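Local atomic coordinates of tricorn protease (Thermoplasma acidophilum, PDB entry 1K32), a protein that probably cleaves peptides downstream of the proteasome, acting as a hexameric serine protease with beta-propeller domains thought to gate substrate passage. Residues 213-218 / 237-242; 166-171 / 186-191; 300-305 / 312-317. All blocks are in the same frame, centred on the assembly; numbering follows the deposited sequence.

Contact 1: residues 213-218 / 237-242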
ATOM      1  N   GLY A 213      78.462  37.560   9.346  1.00 33.54           N
ATOM      2  CA  GLY A 213      79.773  37.886   8.820  1.00 36.75           C
ATOM      3  C   GLY A 213      79.955  37.023   7.588  1.00 38.32           C
ATOM      4  O   GLY A 213      79.177  37.126   6.634  1.00 39.40           O
ATOM      5  N   HIS A 214      80.969  36.168   7.594  1.00 37.83           N
ATOM      6  CA  HIS A 214      81.186  35.284   6.461  1.00 38.06           C
ATOM      7  C   HIS A 214      81.250  33.837   6.923  1.00 36.14           C
ATOM      8  O   HIS A 214      82.086  33.048   6.468  1.00 34.00           O
ATOM      9  CB  HIS A 214      82.450  35.678   5.699  1.00 41.05           C
ATOM     10  CG  HIS A 214      82.285  36.920   4.887  1.00 43.83           C
ATOM     11  ND1 HIS A 214      82.100  38.160   5.458  1.00 46.57           N
ATOM     12  CD2 HIS A 214      82.204  37.107   3.548  1.00 46.13           C
ATOM     13  CE1 HIS A 214      81.909  39.058   4.506  1.00 47.56           C
ATOM     14  NE2 HIS A 214      81.967  38.443   3.338  1.00 48.16           N
ATOM     15  N   ARG A 215      80.352  33.508   7.845  1.00 34.45           N
ATOM     16  CA  ARG A 215      80.248  32.159   8.382  1.00 33.68           C
ATOM     17  C   ARG A 215      78.800  31.714   8.381  1.00 31.47           C
ATOM     18  O   ARG A 215      77.894  32.501   8.647  1.00 31.97           O
ATOM     19  CB  ARG A 215      80.790  32.086   9.809  1.00 34.61           C
ATOM     20  CG  ARG A 215      82.287  32.282   9.909  1.00 36.82           C
ATOM     21  CD  ARG A 215      82.875  31.392  10.990  1.00 38.33           C
ATOM     22  NE  ARG A 215      84.057  30.710  10.478  1.00 39.48           N
ATOM     23  CZ  ARG A 215      84.313  29.420  10.637  1.00 37.86           C
ATOM     24  NH1 ARG A 215      85.415  28.910  10.121  1.00 40.90           N
ATOM     25  NH2 ARG A 215      83.480  28.637  11.305  1.00 37.15           N
ATOM     26  N   ILE A 216      78.585  30.447   8.068  1.00 30.43           N
ATOM     27  CA  ILE A 216      77.242  29.903   8.060  1.00 29.53           C
ATOM     28  C   ILE A 216      77.070  29.179   9.382  1.00 27.32           C
ATOM     29  O   ILE A 216      77.826  28.263   9.691  1.00 28.91           O
ATOM     30  CB  ILE A 216      77.035  28.872   6.914  1.00 29.70           C
ATOM     31  CG1 ILE A 216      77.392  29.493   5.566  1.00 29.95           C
ATOM     32  CG2 ILE A 216      75.579  28.394   6.899  1.00 29.23           C
ATOM     33  CD1 ILE A 216      77.414  28.491   4.420  1.00 29.60           C
ATOM     34  N   TYR A 217      76.105  29.609  10.179  1.00 26.76           N
ATOM     35  CA  TYR A 217      75.839  28.938  11.441  1.00 25.91           C
ATOM     36  C   TYR A 217      74.626  28.033  11.266  1.00 25.23           C
ATOM     37  O   TYR A 217      73.692  28.348  10.509  1.00 21.92           O
ATOM     38  CB  TYR A 217      75.603  29.954  12.556  1.00 28.41           C
ATOM     39  CG  TYR A 217      76.853  30.717  12.930  1.00 30.12           C
ATOM     40  CD1 TYR A 217      77.356  31.726  12.103  1.00 30.79           C
ATOM     41  CD2 TYR A 217      77.546  30.411  14.099  1.00 30.24           C
ATOM     42  CE1 TYR A 217      78.518  32.409  12.436  1.00 33.07           C
ATOM     43  CE2 TYR A 217      78.704  31.079  14.441  1.00 31.27           C
ATOM     44  CZ  TYR A 217      79.190  32.076  13.611  1.00 32.96           C
ATOM     45  OH  TYR A 217      80.349  32.730  13.963  1.00 32.29           O
ATOM     46  N   PHE A 218      74.648  26.895  11.954  1.00 24.24           N
ATOM     47  CA  PHE A 218      73.566  25.931  11.846  1.00 23.39           C
ATOM     48  C   PHE A 218      73.566  24.964  13.014  1.00 24.64           C
ATOM     49  O   PHE A 218      74.448  25.006  13.885  1.00 24.72           O
ATOM     50  CB  PHE A 218      73.692  25.151  10.528  1.00 22.76           C
ATOM     51  CG  PHE A 218      75.022  24.473  10.349  1.00 23.21           C
ATOM     52  CD1 PHE A 218      75.285  23.247  10.950  1.00 22.54           C
ATOM     53  CD2 PHE A 218      76.027  25.077   9.593  1.00 23.45           C
ATOM     54  CE1 PHE A 218      76.539  22.630  10.801  1.00 23.36           C
ATOM     55  CE2 PHE A 218      77.275  24.473   9.436  1.00 23.50           C
ATOM     56  CZ  PHE A 218      77.534  23.244  10.045  1.00 22.92           C
ATOM     57  N   ASP A 237      86.597  24.635   7.836  1.00 34.17           N
ATOM     58  CA  ASP A 237      86.876  25.175   9.166  1.00 34.79           C
ATOM     59  C   ASP A 237      85.713  24.997  10.137  1.00 34.05           C
ATOM     60  O   ASP A 237      85.289  25.951  10.786  1.00 33.81           O
ATOM     61  CB  ASP A 237      87.212  26.666   9.058  1.00 34.83           C
ATOM     62  CG  ASP A 237      87.721  27.245  10.366  1.00 36.52           C
ATOM     63  OD1 ASP A 237      87.672  28.481  10.523  1.00 34.75           O
ATOM     64  OD2 ASP A 237      88.176  26.463  11.232  1.00 37.66           O
ATOM     65  N   LEU A 238      85.211  23.774  10.245  1.00 33.62           N
ATOM     66  CA  LEU A 238      84.083  23.492  11.128  1.00 34.42           C
ATOM     67  C   LEU A 238      84.374  23.820  12.584  1.00 34.17           C
ATOM     68  O   LEU A 238      85.395  23.402  13.127  1.00 33.52           O
ATOM     69  CB  LEU A 238      83.680  22.014  11.017  1.00 33.85           C
ATOM     70  CG  LEU A 238      82.545  21.531  11.926  1.00 33.02           C
ATOM     71  CD1 LEU A 238      81.229  22.149  11.478  1.00 32.36           C
ATOM     72  CD2 LEU A 238      82.459  20.010  11.871  1.00 33.66           C
ATOM     73  N   ARG A 239      83.460  24.558  13.209  1.00 34.15           N
ATOM     74  CA  ARG A 239      83.580  24.931  14.615  1.00 34.96           C
ATOM     75  C   ARG A 239      82.329  24.549  15.408  1.00 34.25           C
ATOM     76  O   ARG A 239      81.212  24.584  14.889  1.00 30.37           O
ATOM     77  CB  ARG A 239      83.813  26.435  14.755  1.00 36.41           C
ATOM     78  CG  ARG A 239      85.091  26.925  14.111  1.00 41.03           C
ATOM     79  CD  ARG A 239      85.203  28.431  14.199  1.00 43.76           C
ATOM     80  NE  ARG A 239      86.340  28.926  13.431  1.00 47.15           N
ATOM     81  CZ  ARG A 239      86.638  30.212  13.285  1.00 48.20           C
ATOM     82  NH1 ARG A 239      87.695  30.565  12.565  1.00 48.95           N
ATOM     83  NH2 ARG A 239      85.881  31.142  13.857  1.00 48.53           N
ATOM     84  N   LYS A 240      82.536  24.191  16.672  1.00 33.25           N
ATOM     85  CA  LYS A 240      81.453  23.813  17.575  1.00 32.44           C
ATOM     86  C   LYS A 240      81.352  24.920  18.626  1.00 32.81           C
ATOM     87  O   LYS A 240      82.286  25.125  19.399  1.00 33.50           O
ATOM     88  CB  LYS A 240      81.788  22.465  18.226  1.00 32.56           C
ATOM     89  CG  LYS A 240      80.780  21.936  19.233  1.00 30.96           C
ATOM     90  CD  LYS A 240      81.224  20.557  19.706  1.00 34.02           C
ATOM     91  CE  LYS A 240      80.335  19.991  20.794  1.00 34.72           C
ATOM     92  NZ  LYS A 240      80.369  20.792  22.045  1.00 35.79           N
ATOM     93  N   HIS A 241      80.223  25.628  18.657  1.00 31.58           N
ATOM     94  CA  HIS A 241      80.052  26.739  19.589  1.00 31.50           C
ATOM     95  C   HIS A 241      79.262  26.542  20.876  1.00 30.61           C
ATOM     96  O   HIS A 241      79.193  27.461  21.686  1.00 30.41           O
ATOM     97  CB  HIS A 241      79.456  27.942  18.860  1.00 32.11           C
ATOM     98  CG  HIS A 241      80.249  28.372  17.672  1.00 33.56           C
ATOM     99  ND1 HIS A 241      80.019  27.877  16.408  1.00 35.16           N
ATOM    100  CD2 HIS A 241      81.297  29.221  17.560  1.00 35.07           C
ATOM    101  CE1 HIS A 241      80.892  28.402  15.568  1.00 36.77           C
ATOM    102  NE2 HIS A 241      81.680  29.220  16.240  1.00 36.86           N
ATOM    103  N   THR A 242      78.664  25.372  21.071  1.00 29.43           N
ATOM    104  CA  THR A 242      77.884  25.129  22.279  1.00 27.85           C
ATOM    105  C   THR A 242      78.083  23.727  22.800  1.00 26.96           C
ATOM    106  O   THR A 242      78.508  22.840  22.067  1.00 27.96           O
ATOM    107  CB  THR A 242      76.374  25.304  22.024  1.00 30.16           C
ATOM    108  OG1 THR A 242      75.936  24.336  21.057  1.00 26.92           O
ATOM    109  CG2 THR A 242      76.080  26.715  21.514  1.00 29.12           C
TER

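Contact 2: residues 166-171 / 186-191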
ATOM      1  N   ILE A 166      71.917  27.826  -0.637  1.00 22.42           N
ATOM      2  CA  ILE A 166      70.709  27.034  -0.567  1.00 22.96           C
ATOM      3  C   ILE A 166      70.745  25.910   0.444  1.00 23.16           C
ATOM      4  O   ILE A 166      71.657  25.088   0.464  1.00 20.42           O
ATOM      5  CB  ILE A 166      70.362  26.492  -1.968  1.00 23.58           C
ATOM      6  CG1 ILE A 166      70.030  27.687  -2.882  1.00 22.99           C
ATOM      7  CG2 ILE A 166      69.213  25.489  -1.891  1.00 22.11           C
ATOM      8  CD1 ILE A 166      69.877  27.357  -4.338  1.00 27.87           C
ATOM      9  N   GLY A 167      69.738  25.916   1.308  1.00 23.21           N
ATOM     10  CA  GLY A 167      69.612  24.883   2.308  1.00 21.76           C
ATOM     11  C   GLY A 167      68.552  23.910   1.823  1.00 22.14           C
ATOM     12  O   GLY A 167      67.411  24.306   1.529  1.00 20.56           O
ATOM     13  N   ARG A 168      68.939  22.645   1.707  1.00 20.11           N
ATOM     14  CA  ARG A 168      68.037  21.594   1.269  1.00 20.56           C
ATOM     15  C   ARG A 168      67.667  20.727   2.459  1.00 19.97           C
ATOM     16  O   ARG A 168      68.551  20.263   3.168  1.00 19.44           O
ATOM     17  CB  ARG A 168      68.707  20.720   0.210  1.00 21.81           C
ATOM     18  CG  ARG A 168      68.815  21.378  -1.149  1.00 23.24           C
ATOM     19  CD  ARG A 168      69.522  20.480  -2.142  1.00 21.51           C
ATOM     20  NE  ARG A 168      69.245  20.915  -3.504  1.00 20.12           N
ATOM     21  CZ  ARG A 168      69.599  20.258  -4.607  1.00 22.59           C
ATOM     22  NH1 ARG A 168      69.262  20.762  -5.793  1.00 19.19           N
ATOM     23  NH2 ARG A 168      70.293  19.115  -4.533  1.00 19.59           N
ATOM     24  N   ASN A 169      66.365  20.524   2.666  1.00 19.36           N
ATOM     25  CA  ASN A 169      65.847  19.705   3.766  1.00 21.28           C
ATOM     26  C   ASN A 169      66.336  20.193   5.117  1.00 20.68           C
ATOM     27  O   ASN A 169      66.434  19.417   6.070  1.00 21.07           O
ATOM     28  CB  ASN A 169      66.280  18.249   3.575  1.00 22.09           C
ATOM     29  CG  ASN A 169      66.025  17.758   2.177  1.00 21.25           C
ATOM     30  OD1 ASN A 169      66.927  17.270   1.507  1.00 24.67           O
ATOM     31  ND2 ASN A 169      64.794  17.886   1.727  1.00 21.70           N
ATOM     32  N   THR A 170      66.611  21.486   5.203  1.00 20.95           N
ATOM     33  CA  THR A 170      67.153  22.082   6.412  1.00 21.24           C
ATOM     34  C   THR A 170      66.205  22.505   7.550  1.00 21.45           C
ATOM     35  O   THR A 170      66.568  23.338   8.390  1.00 20.52           O
ATOM     36  CB  THR A 170      68.073  23.258   6.019  1.00 23.05           C
ATOM     37  OG1 THR A 170      67.463  24.011   4.962  1.00 21.80           O
ATOM     38  CG2 THR A 170      69.418  22.735   5.536  1.00 21.70           C
ATOM     39  N   PHE A 171      65.004  21.933   7.597  1.00 19.63           N
ATOM     40  CA  PHE A 171      64.080  22.241   8.694  1.00 19.80           C
ATOM     41  C   PHE A 171      64.470  21.332   9.873  1.00 21.04           C
ATOM     42  O   PHE A 171      65.222  20.381   9.685  1.00 20.47           O
ATOM     43  CB  PHE A 171      62.623  21.991   8.257  1.00 18.83           C
ATOM     44  CG  PHE A 171      62.431  20.733   7.470  1.00 19.99           C
ATOM     45  CD1 PHE A 171      62.383  19.489   8.110  1.00 16.45           C
ATOM     46  CD2 PHE A 171      62.353  20.780   6.075  1.00 19.10           C
ATOM     47  CE1 PHE A 171      62.265  18.306   7.373  1.00 16.74           C
ATOM     48  CE2 PHE A 171      62.238  19.592   5.317  1.00 17.96           C
ATOM     49  CZ  PHE A 171      62.194  18.356   5.968  1.00 18.74           C
ATOM     50  N   LYS A 186      71.360  19.583   3.809  1.00 23.96           N
ATOM     51  CA  LYS A 186      72.649  19.866   3.177  1.00 23.15           C
ATOM     52  C   LYS A 186      72.641  21.306   2.642  1.00 23.77           C
ATOM     53  O   LYS A 186      71.579  21.877   2.368  1.00 23.13           O
ATOM     54  CB  LYS A 186      72.895  18.890   2.021  1.00 24.97           C
ATOM     55  CG  LYS A 186      72.943  17.416   2.414  1.00 25.21           C
ATOM     56  CD  LYS A 186      73.138  16.521   1.189  1.00 27.75           C
ATOM     57  CE  LYS A 186      73.252  15.052   1.584  1.00 28.60           C
ATOM     58  NZ  LYS A 186      73.708  14.180   0.467  1.00 29.62           N
ATOM     59  N   ILE A 187      73.821  21.887   2.481  1.00 21.56           N
ATOM     60  CA  ILE A 187      73.905  23.256   2.005  1.00 21.48           C
ATOM     61  C   ILE A 187      74.724  23.388   0.729  1.00 22.63           C
ATOM     62  O   ILE A 187      75.782  22.770   0.577  1.00 20.58           O
ATOM     63  CB  ILE A 187      74.516  24.188   3.081  1.00 21.14           C
ATOM     64  CG1 ILE A 187      73.715  24.072   4.387  1.00 21.25           C
ATOM     65  CG2 ILE A 187      74.524  25.628   2.575  1.00 16.49           C
ATOM     66  CD1 ILE A 187      74.211  24.956   5.498  1.00 22.46           C
ATOM     67  N   TRP A 188      74.221  24.200  -0.193  1.00 22.32           N
ATOM     68  CA  TRP A 188      74.906  24.441  -1.455  1.00 22.61           C
ATOM     69  C   TRP A 188      75.144  25.937  -1.564  1.00 24.37           C
ATOM     70  O   TRP A 188      74.404  26.721  -0.975  1.00 25.58           O
ATOM     71  CB  TRP A 188      74.052  24.002  -2.643  1.00 21.99           C
ATOM     72  CG  TRP A 188      73.867  22.526  -2.815  1.00 24.81           C
ATOM     73  CD1 TRP A 188      73.211  21.673  -1.974  1.00 24.67           C
ATOM     74  CD2 TRP A 188      74.288  21.737  -3.938  1.00 26.16           C
ATOM     75  NE1 TRP A 188      73.190  20.406  -2.506  1.00 22.52           N
ATOM     76  CE2 TRP A 188      73.842  20.414  -3.709  1.00 25.53           C
ATOM     77  CE3 TRP A 188      74.996  22.021  -5.117  1.00 25.60           C
ATOM     78  CZ2 TRP A 188      74.081  19.370  -4.617  1.00 24.50           C
ATOM     79  CZ3 TRP A 188      75.236  20.984  -6.021  1.00 26.89           C
ATOM     80  CH2 TRP A 188      74.775  19.670  -5.761  1.00 27.57           C
ATOM     81  N   ILE A 189      76.164  26.332  -2.322  1.00 24.83           N
ATOM     82  CA  ILE A 189      76.461  27.745  -2.511  1.00 25.76           C
ATOM     83  C   ILE A 189      76.827  28.034  -3.964  1.00 26.44           C
ATOM     84  O   ILE A 189      77.472  27.225  -4.636  1.00 24.41           O
ATOM     85  CB  ILE A 189      77.606  28.211  -1.584  1.00 26.43           C
ATOM     86  CG1 ILE A 189      77.708  29.730  -1.609  1.00 26.94           C
ATOM     87  CG2 ILE A 189      78.927  27.612  -2.028  1.00 25.98           C
ATOM     88  CD1 ILE A 189      78.537  30.296  -0.479  1.00 26.98           C
ATOM     89  N   GLU A 190      76.397  29.192  -4.448  1.00 27.20           N
ATOM     90  CA  GLU A 190      76.671  29.587  -5.818  1.00 29.65           C
ATOM     91  C   GLU A 190      78.133  30.012  -5.887  1.00 31.25           C
ATOM     92  O   GLU A 190      78.614  30.713  -5.009  1.00 30.05           O
ATOM     93  CB  GLU A 190      75.750  30.745  -6.203  1.00 28.97           C
ATOM     94  CG  GLU A 190      75.637  31.013  -7.690  1.00 30.66           C
ATOM     95  CD  GLU A 190      74.686  32.162  -7.991  1.00 30.26           C
ATOM     96  OE1 GLU A 190      74.314  32.349  -9.165  1.00 32.28           O
ATOM     97  OE2 GLU A 190      74.306  32.884  -7.048  1.00 32.48           O
ATOM     98  N   VAL A 191      78.848  29.565  -6.911  1.00 35.20           N
ATOM     99  CA  VAL A 191      80.257  29.927  -7.048  1.00 40.13           C
ATOM    100  C   VAL A 191      80.462  30.789  -8.288  1.00 42.96           C
ATOM    101  O   VAL A 191      81.290  31.698  -8.309  1.00 45.32           O
ATOM    102  CB  VAL A 191      81.159  28.669  -7.138  1.00 39.14           C
ATOM    103  CG1 VAL A 191      81.152  27.930  -5.818  1.00 38.78           C
ATOM    104  CG2 VAL A 191      80.673  27.755  -8.245  1.00 40.97           C
TER
HETATM  105  O   HOH W   1      71.771  17.649  -2.142  1.00 19.80           O

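Contact 3: residues 300-305 / 312-317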
ATOM      1  N   ALA A 300      34.185  10.647  20.453  1.00 28.80           N
ATOM      2  CA  ALA A 300      33.468   9.426  20.776  1.00 31.89           C
ATOM      3  C   ALA A 300      34.233   8.165  20.398  1.00 34.44           C
ATOM      4  O   ALA A 300      35.030   8.149  19.457  1.00 32.65           O
ATOM      5  CB  ALA A 300      32.121   9.426  20.091  1.00 32.75           C
ATOM      6  N   GLU A 301      33.970   7.119  21.167  1.00 36.86           N
ATOM      7  CA  GLU A 301      34.559   5.799  20.992  1.00 40.54           C
ATOM      8  C   GLU A 301      33.537   4.841  21.611  1.00 40.57           C
ATOM      9  O   GLU A 301      32.521   5.259  22.163  1.00 41.46           O
ATOM     10  CB  GLU A 301      35.877   5.677  21.781  1.00 42.47           C
ATOM     11  CG  GLU A 301      36.880   6.799  21.555  1.00 46.27           C
ATOM     12  CD  GLU A 301      38.063   6.766  22.518  1.00 48.53           C
ATOM     13  OE1 GLU A 301      37.887   7.103  23.713  1.00 48.23           O
ATOM     14  OE2 GLU A 301      39.179   6.403  22.078  1.00 51.26           O
ATOM     15  N   ASP A 302      33.797   3.556  21.480  1.00 42.40           N
ATOM     16  CA  ASP A 302      32.975   2.527  22.100  1.00 42.55           C
ATOM     17  C   ASP A 302      31.551   2.950  22.511  1.00 43.27           C
ATOM     18  O   ASP A 302      31.374   3.567  23.560  1.00 45.09           O
ATOM     19  CB  ASP A 302      33.739   2.047  23.339  1.00 43.26           C
ATOM     20  CG  ASP A 302      33.240   0.728  23.867  1.00 45.89           C
ATOM     21  OD1 ASP A 302      33.623   0.364  25.002  1.00 43.00           O
ATOM     22  OD2 ASP A 302      32.479   0.052  23.145  1.00 47.79           O
ATOM     23  N   PHE A 303      30.546   2.641  21.690  1.00 41.14           N
ATOM     24  CA  PHE A 303      29.155   2.943  22.039  1.00 37.48           C
ATOM     25  C   PHE A 303      28.511   1.576  22.265  1.00 35.87           C
ATOM     26  O   PHE A 303      28.751   0.652  21.503  1.00 34.60           O
ATOM     27  CB  PHE A 303      28.454   3.716  20.916  1.00 39.81           C
ATOM     28  CG  PHE A 303      28.353   2.968  19.623  1.00 40.76           C
ATOM     29  CD1 PHE A 303      27.276   2.127  19.372  1.00 41.28           C
ATOM     30  CD2 PHE A 303      29.339   3.109  18.649  1.00 41.24           C
ATOM     31  CE1 PHE A 303      27.182   1.436  18.167  1.00 42.34           C
ATOM     32  CE2 PHE A 303      29.254   2.424  17.442  1.00 42.37           C
ATOM     33  CZ  PHE A 303      28.174   1.586  17.200  1.00 42.58           C
ATOM     34  N   SER A 304      27.710   1.430  23.312  1.00 33.99           N
ATOM     35  CA  SER A 304      27.121   0.122  23.599  1.00 34.33           C
ATOM     36  C   SER A 304      25.720   0.171  24.227  1.00 33.14           C
ATOM     37  O   SER A 304      25.395   1.084  24.975  1.00 31.93           O
ATOM     38  CB  SER A 304      28.081  -0.637  24.526  1.00 34.38           C
ATOM     39  OG  SER A 304      27.915  -2.037  24.430  1.00 40.25           O
ATOM     40  N   PRO A 305      24.872  -0.822  23.929  1.00 33.27           N
ATOM     41  CA  PRO A 305      23.519  -0.841  24.497  1.00 33.61           C
ATOM     42  C   PRO A 305      23.469  -1.420  25.905  1.00 32.83           C
ATOM     43  O   PRO A 305      24.187  -2.367  26.223  1.00 31.71           O
ATOM     44  CB  PRO A 305      22.746  -1.699  23.510  1.00 33.65           C
ATOM     45  CG  PRO A 305      23.775  -2.704  23.098  1.00 35.01           C
ATOM     46  CD  PRO A 305      25.007  -1.849  22.879  1.00 34.93           C
ATOM     47  N   ALA A 312      25.568   3.232  26.584  1.00 22.86           N
ATOM     48  CA  ALA A 312      26.841   3.533  27.203  1.00 24.75           C
ATOM     49  C   ALA A 312      27.730   4.016  26.077  1.00 24.03           C
ATOM     50  O   ALA A 312      27.675   3.484  24.980  1.00 22.98           O
ATOM     51  CB  ALA A 312      27.447   2.287  27.817  1.00 21.62           C
ATOM     52  N   PHE A 313      28.540   5.028  26.340  1.00 26.79           N
ATOM     53  CA  PHE A 313      29.470   5.504  25.332  1.00 28.56           C
ATOM     54  C   PHE A 313      30.666   6.194  25.986  1.00 27.24           C
ATOM     55  O   PHE A 313      30.558   6.821  27.052  1.00 26.74           O
ATOM     56  CB  PHE A 313      28.754   6.400  24.310  1.00 32.51           C
ATOM     57  CG  PHE A 313      28.656   7.832  24.704  1.00 32.89           C
ATOM     58  CD1 PHE A 313      29.668   8.724  24.374  1.00 35.44           C
ATOM     59  CD2 PHE A 313      27.542   8.301  25.387  1.00 34.93           C
ATOM     60  CE1 PHE A 313      29.573  10.070  24.714  1.00 34.25           C
ATOM     61  CE2 PHE A 313      27.433   9.649  25.736  1.00 33.89           C
ATOM     62  CZ  PHE A 313      28.452  10.535  25.398  1.00 34.57           C
ATOM     63  N   VAL A 314      31.814   6.021  25.353  1.00 25.43           N
ATOM     64  CA  VAL A 314      33.070   6.555  25.837  1.00 25.65           C
ATOM     65  C   VAL A 314      33.514   7.687  24.925  1.00 24.39           C
ATOM     66  O   VAL A 314      33.383   7.601  23.706  1.00 24.91           O
ATOM     67  CB  VAL A 314      34.140   5.434  25.852  1.00 25.12           C
ATOM     68  CG1 VAL A 314      35.495   5.982  26.266  1.00 25.52           C
ATOM     69  CG2 VAL A 314      33.688   4.321  26.773  1.00 26.13           C
ATOM     70  N   SER A 315      34.029   8.751  25.521  1.00 24.76           N
ATOM     71  CA  SER A 315      34.500   9.886  24.743  1.00 24.49           C
ATOM     72  C   SER A 315      35.564  10.662  25.482  1.00 23.67           C
ATOM     73  O   SER A 315      35.382  11.039  26.637  1.00 24.62           O
ATOM     74  CB  SER A 315      33.343  10.830  24.397  1.00 24.67           C
ATOM     75  OG  SER A 315      33.834  11.964  23.703  1.00 23.98           O
ATOM     76  N   ARG A 316      36.685  10.896  24.807  1.00 23.78           N
ATOM     77  CA  ARG A 316      37.776  11.647  25.402  1.00 23.75           C
ATOM     78  C   ARG A 316      38.133  11.051  26.765  1.00 22.64           C
ATOM     79  O   ARG A 316      38.352  11.776  27.729  1.00 23.78           O
ATOM     80  CB  ARG A 316      37.365  13.121  25.550  1.00 23.34           C
ATOM     81  CG  ARG A 316      38.502  14.115  25.465  1.00 23.94           C
ATOM     82  CD  ARG A 316      38.017  15.541  25.704  1.00 25.90           C
ATOM     83  NE  ARG A 316      39.125  16.489  25.731  1.00 26.19           N
ATOM     84  CZ  ARG A 316      39.764  16.932  24.654  1.00 28.37           C
ATOM     85  NH1 ARG A 316      40.774  17.792  24.781  1.00 27.63           N
ATOM     86  NH2 ARG A 316      39.385  16.537  23.446  1.00 28.39           N
ATOM     87  N   GLY A 317      38.164   9.722  26.834  1.00 22.91           N
ATOM     88  CA  GLY A 317      38.537   9.033  28.065  1.00 22.47           C
ATOM     89  C   GLY A 317      37.514   9.046  29.183  1.00 21.93           C
ATOM     90  O   GLY A 317      37.787   8.588  30.290  1.00 20.25           O
TER

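Contact 1: residues 213-218 / 237-242
The guanidinium of R215 carries R239 on one face: the two groups lie flat on each other with centres 3.6 Å apart and planes only 15° from parallel, R239 NE sitting off-centre toward the rim. At the edge of the R215 guanidinium comes D237, whose backbone O accepts from R215 NH2 at 3.3 Å, the acceptor just 2° out of the guanidinium plane. As modelled, the D237 carboxylate also meets this edge, turned steeply against it, but it comes too close to R215 NH1 and its exact place is doubtful. The three residues fit a salt-bridge network, in which this less surely placed carboxylate would join two stacked arginines. Strands 215-220 and 239-240 are the second and fourth of one propeller blade, so these side chains reach across strand 227-232, where S230 OG takes a further bond from R215 NH2. R215 manages this by bending at chi2 (-143°) and chi3. Further along, Y217 CE2 stands 3.6 Å above one face of the H241 ring in an oblique aromatic pair, centroids 5.2 Å apart, and F218 CZ touches L238 CD1 at 4.1 Å.

Contact 2: residues 166-171 / 186-191
I166 N donates to W188 O at 2.7 Å, the shortest of four backbone bonds between two antiparallel strands in a four-stranded blade of the six-bladed beta-propeller. W188 N returns a bond to I166 O, and the pair R168 and K186 repeats the pattern, R168 N pointing almost straight at K186 O (N-H...O 177°). The non-hydrogen-bonded pair between them, G167 with I187, brings the alpha carbons to 4.6 Å; a beta carbon on G167 would run into T170 OG1, which bonds to H156. On the face with I166 and K186, the R168 chain, extended from CG to NE, carries its guanidinium over the W188 indole. CZ stands 4.5 Å from the centroid of the five-membered ring, 27° off the normal, an off-centre cation-pi contact with the planes well tilted. R168 NH1 bonds to Y1009 O, and P1011 packs on I166, R168 and W188, so this face of the blade meets helix 1011-1015. A leucine in place of this arginine would probably leave Y1009 O without this donor and the indole without its cation. A water lying at the edges of both flat groups accepts from W188 NE1 at 3.1 Å and from R168 NH2 at 3.2 Å.

Contact 3: residues 300-305 / 312-317
V314 turns its two methyls toward two successive residues of the facing strand: CG1 lies 3.7 Å from E301 OE1, while CG2 lies 4.1 Å from D302 CB. This double approach follows from a beta bulge, for the register slips by one between E301 and F303, and D302 has a positive phi (20°). The backbone confirms it: V314 N bonds to D302 O at 3.1 Å and only weakly to E301 O, while E301 N donates to V314 O at 2.7 Å. Beyond the bulge the hairpin of strands 300-305 and 311-315 is regular, S304 and A312 exchanging two short bonds, S304 N to A312 O being 2.6 Å. On the other face F303 and F313 are paired but touch through their beta carbons, CB to CB 4.3 Å. In each, CG sits between the backbone N and the carbonyl carbon (chi1 62° for F303, 86° for F313), which carries the rings away from the facing strand; F303 makes a cation-pi contact with R614 and F313 meets F320. S315 CB packs at 3.9 Å from A300 CA, its hydroxyl being bonded to P296 O. These strands open the first blade of the seven-bladed propeller. Between the segments the polar bonding is backbone to backbone, whereas the D302 carboxylate forms salt bridges to R342 of the next blade and R614 of the last; this chemistry is consistent with a ring closed by side-chain bonds, since each blade draws its strands from consecutive sequence.

Contacts 1 and 2 occupy successive blades of the six-bladed propeller and touch through I216 CG2 and I187 CD1, 4.0 Å apart, with their centres about 15 Å from each other. Contact 3 belongs to the seven-bladed propeller, on the opposite side of the chain's centre, its centre about 50 Å from that of contact 2. Contacts 2 and 3 are buried and join adjacent strands by backbone bonds, regular in contact 2 and bulged in contact 3. Contact 1, partly exposed, spans non-adjacent strands and relies on charged and aromatic side chains. Arginine chemistry shifts accordingly: stacked on a second arginine beside an acidic residue where the contact is partly exposed, laid on an indole in the interior.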